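Local coordinates for hypothetical protein TTHA0849 (PDB 2D4R) that is of unknown function but, as a putative START-domain protein of the SRPBCC superfamily, probably binds a lipid or another hydrophobic ligand, at residues A[100-105]-A[133-138]. Sequence-based numbering, arbitrary orientation.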
# COMPACT_ATOMS: atom_id res chain seq x y z
N THR A 100 -10.96 9.24 9.72
CA THR A 100 -9.79 9.43 8.88
C THR A 100 -10.12 9.28 7.40
O THR A 100 -10.69 8.28 6.97
CB THR A 100 -8.71 8.39 9.24
OG1 THR A 100 -8.43 8.48 10.64
CG2 THR A 100 -7.44 8.66 8.46
N ARG A 101 -9.75 10.28 6.60
CA ARG A 101 -9.74 10.09 5.16
C ARG A 101 -8.34 9.64 4.75
O ARG A 101 -7.38 10.43 4.78
CB ARG A 101 -10.11 11.39 4.45
CG ARG A 101 -10.12 11.25 2.94
CD ARG A 101 -11.41 11.72 2.33
NE ARG A 101 -11.92 10.76 1.35
CZ ARG A 101 -12.93 9.93 1.57
NH1 ARG A 101 -13.32 9.09 0.62
NH2 ARG A 101 -13.56 9.94 2.74
N VAL A 102 -8.22 8.37 4.38
CA VAL A 102 -6.94 7.82 3.97
C VAL A 102 -6.78 7.94 2.46
O VAL A 102 -7.67 7.53 1.70
CB VAL A 102 -6.80 6.34 4.40
CG1 VAL A 102 -5.46 5.78 3.96
CG2 VAL A 102 -6.92 6.22 5.91
N VAL A 103 -5.66 8.51 2.04
CA VAL A 103 -5.37 8.68 0.62
C VAL A 103 -4.10 7.93 0.23
O VAL A 103 -3.03 8.16 0.79
CB VAL A 103 -5.20 10.16 0.26
CG1 VAL A 103 -5.11 10.30 -1.26
CG2 VAL A 103 -6.34 10.97 0.83
N LEU A 104 -4.23 7.05 -0.75
CA LEU A 104 -3.11 6.24 -1.20
C LEU A 104 -2.81 6.50 -2.67
O LEU A 104 -3.64 6.26 -3.54
CB LEU A 104 -3.42 4.75 -1.00
CG LEU A 104 -2.39 3.75 -1.52
CD1 LEU A 104 -1.02 4.08 -0.98
CD2 LEU A 104 -2.81 2.34 -1.12
N THR A 105 -1.60 6.99 -2.94
CA THR A 105 -1.20 7.36 -4.28
C THR A 105 -0.03 6.49 -4.71
O THR A 105 0.97 6.38 -3.98
CB THR A 105 -0.76 8.84 -4.30
OG1 THR A 105 -1.72 9.62 -3.60
CG2 THR A 105 -0.63 9.35 -5.73
N SER A 133 -8.04 -2.08 -2.53
CA SER A 133 -8.12 -3.22 -1.61
C SER A 133 -7.15 -3.09 -0.45
O SER A 133 -7.43 -3.55 0.65
CB SER A 133 -7.82 -4.52 -2.35
OG SER A 133 -6.44 -4.65 -2.60
N LEU A 134 -5.99 -2.48 -0.69
CA LEU A 134 -5.06 -2.24 0.40
C LEU A 134 -5.74 -1.38 1.44
O LEU A 134 -5.50 -1.52 2.64
CB LEU A 134 -3.77 -1.57 -0.11
CG LEU A 134 -2.72 -2.48 -0.78
CD1 LEU A 134 -1.45 -1.69 -1.05
CD2 LEU A 134 -2.40 -3.67 0.11
N LEU A 135 -6.62 -0.49 0.99
CA LEU A 135 -7.29 0.44 1.89
C LEU A 135 -8.53 -0.15 2.57
O LEU A 135 -8.83 0.18 3.71
CB LEU A 135 -7.71 1.70 1.13
CG LEU A 135 -6.62 2.67 0.70
CD1 LEU A 135 -7.29 3.98 0.30
CD2 LEU A 135 -5.64 2.90 1.82
N LYS A 136 -9.24 -1.01 1.86
CA LYS A 136 -10.38 -1.70 2.45
C LYS A 136 -9.86 -2.70 3.48
O LYS A 136 -10.50 -2.95 4.50
CB LYS A 136 -11.18 -2.41 1.35
CG LYS A 136 -12.46 -3.07 1.84
CD LYS A 136 -12.22 -4.52 2.23
CE LYS A 136 -13.53 -5.22 2.51
NZ LYS A 136 -14.50 -4.98 1.41
N GLY A 137 -8.69 -3.27 3.21
CA GLY A 137 -8.05 -4.14 4.17
C GLY A 137 -7.59 -3.39 5.41
O GLY A 137 -7.60 -3.95 6.50
N LEU A 138 -7.19 -2.13 5.26
CA LEU A 138 -6.80 -1.32 6.42
C LEU A 138 -8.04 -0.98 7.26
O LEU A 138 -7.97 -0.97 8.48
CB LEU A 138 -6.06 -0.04 5.98
CG LEU A 138 -5.91 1.10 7.00
CD1 LEU A 138 -5.21 0.58 8.25
CD2 LEU A 138 -5.13 2.27 6.41
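The contact joins the long C-terminal helix to the curved antiparallel sheet in a helix-grip arrangement, as in Bet v 1-like and START-related proteins. Strand 100-109, second in the sheet beside the outer strand 3-10, meets helix 120-144 through segments 100-105 and 133-138. The axes of these two segments approach to 9.6 Å and run roughly antiparallel, at 150°. Val102 and Leu104, two residues apart on the strand, point their CB atoms toward the helix, while Val103 between them points away. Leu135 comes from the helix to meet both. Its CG lies anti to the carbonyl carbon (chi1 -72°), and chi2 of -166° extends CD1 anti to CA, with CD2 branching off to the two strand side chains. Leu135 CD2 lies 3.6 Å from Val102 CG1, the methyl anti to the backbone N, and 4.0 Å from Leu104 CB, so one methyl bridges both strand side chains. The other methyl, Leu135 CD1, sits 3.8 Å from Val102 O, against the strand backbone itself. Leu104 holds its CG anti to the backbone N and crosses Leu134 obliquely, its CD2 touching Leu134 CB at 4.2 Å. One turn further along the helix from Leu134, Leu138 CD2 approaches Val102 CG1 more loosely, at 4.3 Å. Val17 of helix 14-22 packs on Val102 and Leu138; from the neighbouring strand 86-95, Phe93 touches Val102 and Trp91 touches Leu104. The strand backbone is hydrogen-bonded to strands 3-10 and 86-95, and no hydrogen bond crosses to the helix. All five touching residues are buried, so sheet and helix are joined here by apolar side-chain packing, non-directional van der Waals and hydrophobic contact, with one methyl also against a backbone carbonyl oxygen.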